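Local coordinates for Endoglucanase(Endo-1,4-beta-glucanase)protein (Pseudomonas stutzeri, PDB 6R2J) that probably hydrolyses beta-1,4-glucosidic bonds of cellulose as a family 5 endoglucanase, and binds cellobiose in its cleft, at residues 179-185 with 203-207; 242-248 with 321-326; 249-255 with 278-283. All blocks are in the same frame, centred on the assembly; numbering follows the deposited sequence.

How the contacts relate
All three contacts belong to one TIM barrel and follow its neighbouring strands 201-206, 248-252 and 280-285. Contact 1 (179-185 with 203-207) lies at the sugar-binding end, where Trp179 and Ser181 meet the bound glucose units. Contact 3 (249-255 with 278-283) brings strand 248-252 against strand 280-285, its centre about 11 Å from that of contact 1; Gly251 N lies 2.9 Å from Ala205 O, a probable hydrogen bond between adjacent strands. Contact 2 (242-248 with 321-326) has its centre about 17 Å from that of contact 3 and lies at the barrel's other end, where Lys247 O approaches Tyr203 N at 2.9 Å and Pro279 packs on Gly248.

Contact 1 of 3, residues 179-185 with 203-207; sequences WSSAYHW and YEAHL. With BGC (beta-D-glucopyranose), chain E; BGC (beta-D-glucopyranose), chain B.
Segment 179-185 crosses the end of strand 201-206 through one backbone bridge, Ser181 with His206: His206 N donates to Ser180 O at 2.7 Å and Ala182 N to His206 O at 3.0 Å. In this TIM barrel the chain that follows strand 171-175 thus folds over the end of its neighbour and lines the glycan pocket. Beside the bridge, Ala182 CB packs against Ala205 CB at 3.6 Å and, more loosely, against Leu207 CD1. The indole of Trp185 swings in with CG anti to the backbone N (chi1 -169°); its CE3 touches Ala205 CB, while the Tyr203 ring lies roughly perpendicular to it and brings CD2 to the indole edge. Phe237 and Trp240 of helix 229-244 also pack against Trp185.

On the pocket side, Trp179 turns its indole away from the strand and lays one face against the chain B glucose, whose C3 sits over the ring centre. The backbone O of Trp179 lies 2.7 Å from O3 of the chain E glucose and takes a weak hydrogen bond from O4 of that sugar. His206 is gripped at both ring nitrogens. ND1 bonds Glu144, another residue of the glycan pocket, and NE2 donates to Glu204 OE2 at 3.0 Å, with the carboxylate oxygen near the imidazole plane but the donor 35° out of the carboxylate plane.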
loop_
_atom_site.group_PDB
_atom_site.type_symbol
_atom_site.label_atom_id
_atom_site.label_comp_id
_atom_site.label_asym_id
_atom_site.label_seq_id
_atom_site.Cartn_x
_atom_site.Cartn_y
_atom_site.Cartn_z
ATOM N N TRP A 179 6.325 6.758 -9.746
ATOM C CA TRP A 179 5.764 5.482 -9.297
ATOM C C TRP A 179 6.007 5.239 -7.810
ATOM O O TRP A 179 6.083 4.092 -7.361
ATOM C CB TRP A 179 6.224 4.285 -10.131
ATOM C CG TRP A 179 6.065 4.454 -11.635
ATOM C CD1 TRP A 179 6.903 5.148 -12.466
ATOM C CD2 TRP A 179 5.037 3.893 -12.490
ATOM N NE1 TRP A 179 6.457 5.068 -13.774
ATOM C CE2 TRP A 179 5.324 4.294 -13.815
ATOM C CE3 TRP A 179 3.904 3.106 -12.266
ATOM C CZ2 TRP A 179 4.524 3.909 -14.909
ATOM C CZ3 TRP A 179 3.118 2.736 -13.355
ATOM C CH2 TRP A 179 3.434 3.138 -14.651
ATOM N N SER A 180 6.171 6.320 -7.045
ATOM C CA SER A 180 6.520 6.256 -5.624
ATOM C C SER A 180 7.720 5.335 -5.371
ATOM O O SER A 180 7.787 4.628 -4.368
ATOM C CB SER A 180 5.340 5.860 -4.750
ATOM O OG SER A 180 5.537 6.377 -3.440
ATOM N N SER A 181 8.703 5.414 -6.260
ATOM C CA SER A 181 9.979 4.745 -6.068
ATOM C C SER A 181 10.719 5.242 -4.831
ATOM O O SER A 181 10.938 6.440 -4.650
ATOM C CB SER A 181 10.840 5.006 -7.306
ATOM O OG SER A 181 12.168 4.584 -7.095
ATOM N N ALA A 182 11.151 4.295 -4.007
ATOM C CA ALA A 182 11.923 4.629 -2.821
ATOM C C ALA A 182 13.329 5.104 -3.183
ATOM O O ALA A 182 13.835 6.078 -2.609
ATOM C CB ALA A 182 11.993 3.400 -1.916
ATOM N N TYR A 183 13.974 4.440 -4.142
ATOM C CA TYR A 183 15.335 4.807 -4.521
ATOM C C TYR A 183 15.393 6.238 -5.050
ATOM O O TYR A 183 16.322 7.000 -4.739
ATOM C CB TYR A 183 15.838 3.804 -5.577
ATOM C CG TYR A 183 17.195 4.150 -6.111
ATOM C CD1 TYR A 183 18.341 3.915 -5.349
ATOM C CD2 TYR A 183 17.343 4.774 -7.353
ATOM C CE1 TYR A 183 19.595 4.280 -5.813
ATOM C CE2 TYR A 183 18.590 5.151 -7.809
ATOM C CZ TYR A 183 19.698 4.891 -7.041
ATOM O OH TYR A 183 20.930 5.248 -7.495
ATOM N N HIS A 184 14.389 6.624 -5.838
ATOM C CA HIS A 184 14.379 7.910 -6.508
ATOM C C HIS A 184 13.768 9.014 -5.660
ATOM O O HIS A 184 13.801 10.178 -6.093
ATOM C CB HIS A 184 13.601 7.801 -7.836
ATOM C CG HIS A 184 14.193 6.823 -8.816
ATOM N ND1 HIS A 184 13.725 5.533 -8.977
ATOM C CD2 HIS A 184 15.224 6.953 -9.686
ATOM C CE1 HIS A 184 14.446 4.914 -9.899
ATOM N NE2 HIS A 184 15.358 5.758 -10.352
ATOM N N TRP A 185 13.215 8.667 -4.486
ATOM C CA TRP A 185 12.431 9.594 -3.680
ATOM C C TRP A 185 13.126 10.934 -3.444
ATOM O O TRP A 185 12.484 11.981 -3.633
ATOM C CB TRP A 185 12.098 8.875 -2.365
ATOM C CG TRP A 185 11.121 9.616 -1.605
ATOM C CD1 TRP A 185 11.353 10.703 -0.801
ATOM C CD2 TRP A 185 9.727 9.381 -1.574
ATOM N NE1 TRP A 185 10.169 11.181 -0.303
ATOM C CE2 TRP A 185 9.153 10.371 -0.743
ATOM C CE3 TRP A 185 8.896 8.434 -2.171
ATOM C CZ2 TRP A 185 7.764 10.435 -0.493
ATOM C CZ3 TRP A 185 7.533 8.493 -1.920
ATOM C CH2 TRP A 185 6.978 9.484 -1.085
ATOM N N TYR A 203 4.356 8.805 4.796
ATOM C CA TYR A 203 4.822 8.789 3.415
ATOM C C TYR A 203 5.192 7.372 3.042
ATOM O O TYR A 203 5.628 6.584 3.878
ATOM C CB TYR A 203 5.996 9.724 3.212
ATOM C CG TYR A 203 5.547 11.147 3.350
ATOM C CD1 TYR A 203 5.520 11.755 4.599
ATOM C CD2 TYR A 203 5.088 11.869 2.241
ATOM C CE1 TYR A 203 5.098 13.054 4.744
ATOM C CE2 TYR A 203 4.682 13.190 2.371
ATOM C CZ TYR A 203 4.687 13.779 3.629
ATOM O OH TYR A 203 4.291 15.092 3.801
ATOM N N GLU A 204 4.956 7.033 1.793
ATOM C CA GLU A 204 4.946 5.639 1.395
ATOM C C GLU A 204 5.589 5.541 0.030
ATOM O O GLU A 204 5.159 6.223 -0.908
ATOM C CB GLU A 204 3.532 5.077 1.250
ATOM C CG GLU A 204 3.535 3.791 0.423
ATOM C CD GLU A 204 2.128 3.209 0.234
ATOM O OE1 GLU A 204 1.129 3.807 0.726
ATOM O OE2 GLU A 204 2.028 2.161 -0.427
ATOM N N ALA A 205 6.567 4.643 -0.077
ATOM C CA ALA A 205 7.275 4.336 -1.309
ATOM C C ALA A 205 7.191 2.836 -1.559
ATOM O O ALA A 205 6.879 2.044 -0.655
ATOM C CB ALA A 205 8.763 4.715 -1.240
ATOM N N HIS A 206 7.532 2.471 -2.804
ATOM C CA HIS A 206 7.567 1.108 -3.309
ATOM C C HIS A 206 8.987 0.792 -3.721
ATOM O O HIS A 206 9.763 1.688 -4.054
ATOM C CB HIS A 206 6.618 0.954 -4.496
ATOM C CG HIS A 206 5.188 1.156 -4.107
ATOM N ND1 HIS A 206 4.154 1.205 -5.008
ATOM C CD2 HIS A 206 4.625 1.341 -2.887
ATOM C CE1 HIS A 206 3.019 1.420 -4.365
ATOM N NE2 HIS A 206 3.272 1.464 -3.074
ATOM N N LEU A 207 9.328 -0.488 -3.667
ATOM C CA LEU A 207 10.711 -0.875 -3.894
ATOM C C LEU A 207 10.768 -2.321 -4.355
ATOM O O LEU A 207 10.331 -3.220 -3.639
ATOM C CB LEU A 207 11.525 -0.688 -2.597
ATOM C CG LEU A 207 13.037 -0.975 -2.554
ATOM C CD1 LEU A 207 13.631 -0.201 -1.349
ATOM C CD2 LEU A 207 13.332 -2.471 -2.509
HETATM C C2 BGC E . 9.297 2.349 -10.031
HETATM C C3 BGC E . 8.982 2.594 -8.590
HETATM C C4 BGC E . 7.847 1.664 -8.310
HETATM C C5 BGC E . 7.818 0.364 -9.050
HETATM C C6 BGC E . 6.613 -0.325 -8.483
HETATM C C1 BGC E . 9.082 1.035 -10.826
HETATM O O2 BGC E . 10.597 3.031 -10.258
HETATM O O3 BGC E . 8.599 3.949 -8.327
HETATM O O4 BGC E . 7.953 1.667 -6.905
HETATM O O5 BGC E . 7.673 0.683 -10.515
HETATM O O6 BGC E . 6.221 -1.352 -9.432
HETATM C C2 BGC B . 7.079 0.436 -14.565
HETATM C C3 BGC B . 7.300 1.002 -13.186
HETATM C C4 BGC B . 8.802 1.050 -13.112
HETATM C C5 BGC B . 9.460 1.928 -14.229
HETATM C C6 BGC B . 11.007 1.882 -14.257
HETATM C C1 BGC B . 7.486 1.474 -15.627
HETATM O O1 BGC B . 7.159 1.167 -16.945
HETATM O O2 BGC B . 5.726 0.112 -14.846
HETATM O O3 BGC B . 6.905 0.180 -12.081
HETATM O O4 BGC B . 9.487 1.565 -11.978
HETATM O O5 BGC B . 8.978 1.784 -15.621
HETATM O O6 BGC B . 11.453 1.898 -12.909
HETATM O O HOH W 1 12.598 2.090 -5.824
#

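Contact 2 of 3, residues 242-248 with 321-326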
loop_
_atom_site.group_PDB
_atom_site.type_symbol
_atom_site.label_atom_id
_atom_site.label_comp_id
_atom_site.label_asym_id
_atom_site.label_seq_id
_atom_site.Cartn_x
_atom_site.Cartn_y
_atom_site.Cartn_z
ATOM N N GLN A 242 13.917 10.696 7.695
ATOM C CA GLN A 242 14.557 11.190 8.907
ATOM C C GLN A 242 14.830 12.683 8.819
ATOM O O GLN A 242 14.610 13.419 9.792
ATOM C CB GLN A 242 15.842 10.406 9.169
ATOM C CG GLN A 242 15.592 8.909 9.428
ATOM C CD GLN A 242 16.861 8.108 9.629
ATOM O OE1 GLN A 242 16.993 7.361 10.613
ATOM N NE2 GLN A 242 17.812 8.266 8.704
ATOM N N LYS A 243 15.317 13.155 7.670
ATOM C CA LYS A 243 15.681 14.564 7.562
ATOM C C LYS A 243 14.456 15.462 7.673
ATOM O O LYS A 243 14.512 16.524 8.304
ATOM C CB LYS A 243 16.442 14.819 6.261
ATOM C CG LYS A 243 17.854 14.229 6.237
ATOM C CD LYS A 243 18.897 15.301 6.560
ATOM C CE LYS A 243 20.066 14.713 7.339
ATOM N NZ LYS A 243 21.154 15.703 7.582
ATOM N N HIS A 244 13.339 15.052 7.082
ATOM C CA HIS A 244 12.119 15.840 7.159
ATOM C C HIS A 244 11.273 15.549 8.387
ATOM O O HIS A 244 10.187 16.120 8.506
ATOM C CB HIS A 244 11.286 15.597 5.923
ATOM C CG HIS A 244 11.890 16.186 4.713
ATOM N ND1 HIS A 244 12.867 15.543 3.992
ATOM C CD2 HIS A 244 11.727 17.397 4.146
ATOM C CE1 HIS A 244 13.251 16.321 2.997
ATOM N NE2 HIS A 244 12.567 17.449 3.065
ATOM N N GLY A 245 11.743 14.690 9.286
ATOM C CA GLY A 245 11.004 14.356 10.489
ATOM C C GLY A 245 9.681 13.658 10.251
ATOM O O GLY A 245 8.718 13.894 10.992
ATOM N N GLN A 246 9.624 12.762 9.278
ATOM C CA GLN A 246 8.362 12.165 8.858
ATOM C C GLN A 246 8.416 10.654 8.985
ATOM O O GLN A 246 9.500 10.056 9.067
ATOM C CB GLN A 246 8.053 12.528 7.401
ATOM C CG GLN A 246 8.026 14.055 7.173
ATOM C CD GLN A 246 6.929 14.724 8.019
ATOM O OE1 GLN A 246 7.042 15.882 8.426
ATOM N NE2 GLN A 246 5.860 13.989 8.270
ATOM N N LYS A 247 7.217 10.051 8.980
ATOM C CA LYS A 247 7.042 8.612 9.162
ATOM C C LYS A 247 6.936 7.925 7.810
ATOM O O LYS A 247 6.343 8.456 6.880
ATOM C CB LYS A 247 5.790 8.269 9.978
ATOM C CG LYS A 247 5.740 8.871 11.376
ATOM C CD LYS A 247 4.299 8.924 11.873
ATOM C CE LYS A 247 3.408 9.899 11.065
ATOM N NZ LYS A 247 2.050 10.029 11.659
ATOM N N GLY A 248 7.486 6.716 7.723
ATOM C CA GLY A 248 7.456 5.978 6.472
ATOM C C GLY A 248 6.734 4.641 6.438
ATOM O O GLY A 248 6.473 4.015 7.466
ATOM N N ILE A 321 5.904 4.320 14.866
ATOM C CA ILE A 321 6.286 4.223 13.463
ATOM C C ILE A 321 7.464 5.151 13.218
ATOM O O ILE A 321 7.455 6.315 13.651
ATOM C CB ILE A 321 5.088 4.520 12.540
ATOM C CG1 ILE A 321 4.005 3.474 12.861
ATOM C CG2 ILE A 321 5.540 4.508 11.084
ATOM C CD1 ILE A 321 4.415 1.999 12.559
ATOM N N GLY A 322 8.515 4.614 12.586
ATOM C CA GLY A 322 9.682 5.389 12.244
ATOM C C GLY A 322 9.658 5.802 10.790
ATOM O O GLY A 322 8.609 5.768 10.138
ATOM N N PRO A 323 10.845 6.169 10.243
ATOM C CA PRO A 323 12.129 6.184 10.994
ATOM C C PRO A 323 12.268 7.303 12.063
ATOM O O PRO A 323 11.434 8.222 12.154
ATOM C CB PRO A 323 13.189 6.335 9.883
ATOM C CG PRO A 323 12.461 7.161 8.842
ATOM C CD PRO A 323 11.011 6.660 8.861
ATOM N N THR A 324 13.321 7.174 12.874
ATOM C CA THR A 324 13.575 8.144 13.925
ATOM C C THR A 324 14.236 9.366 13.295
ATOM O O THR A 324 15.325 9.234 12.723
ATOM C CB THR A 324 14.476 7.522 14.972
ATOM O OG1 THR A 324 15.588 6.892 14.327
ATOM C CG2 THR A 324 13.701 6.480 15.749
ATOM N N PRO A 325 13.582 10.546 13.326
ATOM C CA PRO A 325 14.227 11.760 12.781
ATOM C C PRO A 325 15.620 11.967 13.368
ATOM O O PRO A 325 15.910 11.440 14.441
ATOM C CB PRO A 325 13.257 12.894 13.172
ATOM C CG PRO A 325 11.911 12.231 13.406
ATOM C CD PRO A 325 12.234 10.818 13.878
ATOM N N ALA A 326 16.477 12.714 12.680
ATOM C CA ALA A 326 17.782 13.059 13.223
ATOM C C ALA A 326 17.640 13.652 14.619
ATOM O O ALA A 326 17.694 14.867 14.793
ATOM C CB ALA A 326 18.485 14.039 12.287
#
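The C-terminal tail packs here as an irregular strap over the turn that leads from helix 229-244 into strand 248-252, a partly buried contact at the end of the TIM barrel where the strands begin, away from the bound sugar. One backbone hydrogen bond ties the two: Gly248 N donates to Gly322 O at 2.8 Å, nearly straight at 172° and directed at a lone pair in the carbonyl plane. The same oxygen receives a CH···O contact from Lys247 CA. Gly322 is followed by a cis peptide bond, and Pro323 then turns its ring into the turn, CD lying 3.7 Å from Gly248 N and CB 3.6 Å from Gln242 CG.

The extended Gln242 side chain, its CG set anti to the carbonyl carbon (chi1 -63°), passes Pro323 at a slant and lies beside Thr324, pointing the same way. An alanine here is likely to uncover one side of the Pro323 ring and open a gap beside Thr324. The carbonyl of Gln242 meets Pro325 CA in a second CH···O contact of 3.4 Å. Farther along, Gly245, with positive phi, makes the Schellman motif that follows helix 229-244, and Pro325 CG lies 3.7 Å from Gly245 CA. At the other end Ile321 CG2 meets Lys247 CB.

Pro323 also touches Ile238 and Leu241 of helix 229-244 and Asn276 of helix 260-276, so it bridges the final turns of these two helices, beside the start of strand 248-252.

Contact 3 of 3, residues 249-255 with 278-283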
loop_
_atom_site.group_PDB
_atom_site.type_symbol
_atom_site.label_atom_id
_atom_site.label_comp_id
_atom_site.label_asym_id
_atom_site.label_seq_id
_atom_site.Cartn_x
_atom_site.Cartn_y
_atom_site.Cartn_z
ATOM N N PHE A 249 6.489 4.161 5.219
ATOM C CA PHE A 249 5.786 2.912 4.950
ATOM C C PHE A 249 6.313 2.438 3.595
ATOM O O PHE A 249 6.282 3.190 2.611
ATOM C CB PHE A 249 4.260 3.147 4.990
ATOM C CG PHE A 249 3.433 1.948 4.580
ATOM C CD1 PHE A 249 3.735 0.663 5.045
ATOM C CD2 PHE A 249 2.372 2.108 3.725
ATOM C CE1 PHE A 249 2.972 -0.447 4.664
ATOM C CE2 PHE A 249 1.612 1.002 3.315
ATOM C CZ PHE A 249 1.908 -0.278 3.795
ATOM N N LEU A 250 6.854 1.222 3.549
ATOM C CA LEU A 250 7.219 0.612 2.270
ATOM C C LEU A 250 6.052 -0.249 1.782
ATOM O O LEU A 250 5.976 -1.456 2.043
ATOM C CB LEU A 250 8.492 -0.202 2.414
ATOM C CG LEU A 250 9.143 -0.472 1.065
ATOM C CD1 LEU A 250 9.850 0.793 0.452
ATOM C CD2 LEU A 250 10.106 -1.641 1.216
ATOM N N GLY A 251 5.138 0.392 1.055
ATOM C CA GLY A 251 3.842 -0.202 0.746
ATOM C C GLY A 251 3.853 -1.347 -0.236
ATOM O O GLY A 251 2.846 -2.055 -0.365
ATOM N N GLU A 252 4.927 -1.498 -0.982
ATOM C CA GLU A 252 5.056 -2.670 -1.825
ATOM C C GLU A 252 6.512 -3.045 -2.014
ATOM O O GLU A 252 7.380 -2.184 -2.119
ATOM C CB GLU A 252 4.565 -2.446 -3.240
ATOM C CG GLU A 252 3.090 -2.227 -3.370
ATOM C CD GLU A 252 2.684 -2.044 -4.802
ATOM O OE1 GLU A 252 3.495 -2.418 -5.702
ATOM O OE2 GLU A 252 1.578 -1.495 -5.014
ATOM N N TYR A 253 6.738 -4.349 -2.137
ATOM C CA TYR A 253 8.023 -4.998 -2.345
ATOM C C TYR A 253 7.618 -6.461 -2.505
ATOM O O TYR A 253 6.637 -6.892 -1.892
ATOM C CB TYR A 253 8.967 -4.795 -1.165
ATOM C CG TYR A 253 8.714 -5.714 -0.014
ATOM C CD1 TYR A 253 7.771 -5.385 0.956
ATOM C CD2 TYR A 253 9.419 -6.903 0.110
ATOM C CE1 TYR A 253 7.548 -6.189 1.994
ATOM C CE2 TYR A 253 9.183 -7.738 1.165
ATOM C CZ TYR A 253 8.244 -7.395 2.094
ATOM O OH TYR A 253 8.025 -8.264 3.148
ATOM N N GLY A 254 8.329 -7.236 -3.328
ATOM C CA GLY A 254 8.001 -8.640 -3.520
ATOM C C GLY A 254 9.099 -9.298 -4.316
ATOM O O GLY A 254 9.922 -8.623 -4.937
ATOM N N ILE A 255 9.109 -10.628 -4.275
ATOM C CA ILE A 255 10.160 -11.367 -4.964
ATOM C C ILE A 255 9.564 -12.598 -5.621
ATOM O O ILE A 255 8.595 -13.190 -5.140
ATOM C CB ILE A 255 11.318 -11.809 -4.017
ATOM C CG1 ILE A 255 10.820 -12.750 -2.919
ATOM C CG2 ILE A 255 12.032 -10.647 -3.382
ATOM C CD1 ILE A 255 11.920 -13.268 -1.976
ATOM N N VAL A 278 10.127 0.719 10.439
ATOM C CA VAL A 278 9.396 1.170 9.252
ATOM C C VAL A 278 8.550 -0.011 8.756
ATOM O O VAL A 278 9.111 -1.094 8.519
ATOM C CB VAL A 278 10.335 1.680 8.147
ATOM C CG1 VAL A 278 9.606 1.745 6.837
ATOM C CG2 VAL A 278 10.913 3.040 8.554
ATOM N N PRO A 279 7.228 0.134 8.680
ATOM C CA PRO A 279 6.387 -0.968 8.217
ATOM C C PRO A 279 6.454 -1.123 6.700
ATOM O O PRO A 279 6.991 -0.281 5.965
ATOM C CB PRO A 279 4.990 -0.574 8.707
ATOM C CG PRO A 279 5.009 0.957 8.764
ATOM C CD PRO A 279 6.453 1.329 9.091
ATOM N N SER A 280 5.910 -2.248 6.240
ATOM C CA SER A 280 5.994 -2.639 4.845
ATOM C C SER A 280 4.794 -3.505 4.520
ATOM O O SER A 280 4.147 -4.044 5.414
ATOM C CB SER A 280 7.250 -3.479 4.592
ATOM O OG SER A 280 7.126 -4.791 5.146
ATOM N N ALA A 281 4.520 -3.669 3.229
ATOM C CA ALA A 281 3.490 -4.593 2.774
ATOM C C ALA A 281 4.028 -5.351 1.571
ATOM O O ALA A 281 4.455 -4.749 0.582
ATOM C CB ALA A 281 2.176 -3.861 2.452
ATOM N N TYR A 282 4.056 -6.675 1.705
ATOM C CA TYR A 282 4.481 -7.557 0.640
ATOM C C TYR A 282 3.469 -7.551 -0.490
ATOM O O TYR A 282 2.269 -7.561 -0.246
ATOM C CB TYR A 282 4.592 -8.990 1.187
ATOM C CG TYR A 282 5.180 -9.915 0.161
ATOM C CD1 TYR A 282 6.530 -10.039 0.053
ATOM C CD2 TYR A 282 4.386 -10.609 -0.732
ATOM C CE1 TYR A 282 7.084 -10.836 -0.870
ATOM C CE2 TYR A 282 4.933 -11.375 -1.685
ATOM C CZ TYR A 282 6.297 -11.485 -1.748
ATOM O OH TYR A 282 6.902 -12.231 -2.709
ATOM N N TRP A 283 3.960 -7.615 -1.733
ATOM C CA TRP A 283 3.124 -7.751 -2.926
ATOM C C TRP A 283 3.307 -9.134 -3.548
ATOM O O TRP A 283 4.353 -9.388 -4.162
ATOM C CB TRP A 283 3.545 -6.698 -3.949
ATOM C CG TRP A 283 2.597 -6.730 -5.145
ATOM C CD1 TRP A 283 2.700 -7.497 -6.293
ATOM C CD2 TRP A 283 1.382 -5.984 -5.276
ATOM N NE1 TRP A 283 1.613 -7.267 -7.109
ATOM C CE2 TRP A 283 0.794 -6.345 -6.509
ATOM C CE3 TRP A 283 0.730 -5.054 -4.464
ATOM C CZ2 TRP A 283 -0.412 -5.788 -6.937
ATOM C CZ3 TRP A 283 -0.416 -4.497 -4.902
ATOM C CH2 TRP A 283 -0.998 -4.876 -6.108
HETATM O O HOH W 2 5.844 -7.183 4.635
#
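Tyr253 and Tyr282 cross at about a right angle in a T-shaped stack, the edge of Tyr282 directed at the face of Tyr253, with planes at 87° and centroids 5.3 Å apart. Tyr253 CG takes the position between backbone N and carbonyl carbon, which turns the ring across Ser280 and Ala281; a water bridges its OH to Ser280 OG, which also bonds His14. The Tyr282 ring reaches on past Gly254, Tyr253 O lying over one of its faces, and its OH accepts a straight bond from Ile255 N (3.1 Å, 178°) while also bonding Leu294 O.

On the opposite flank of the pair of strands, Phe249 reaches across to segment 278-283, its CD1 3.9 Å from Pro279 CG and its CZ 3.8 Å from Ala281 CB. Farther along, Glu252 and Trp283 run side by side and point the same way, the carboxylate tilted 28° from the indole with Glu252 CD 3.6 Å from Trp283 CE3. Arg56 and Tyr208 hold the Glu252 carboxylate, which also bonds a bound Tris molecule.

Between the two flanks the parallel backbones are joined by Leu250 N to Pro279 O (2.8 Å), Ala281 N to Leu250 O and Trp283 N to Tyr253 O. Strands 248-252 and 280-285, linked through helix 260-276, form the beta-alpha-beta crossover of a TIM barrel, with Glu252 at the strand end, where such enzymes carry their active site.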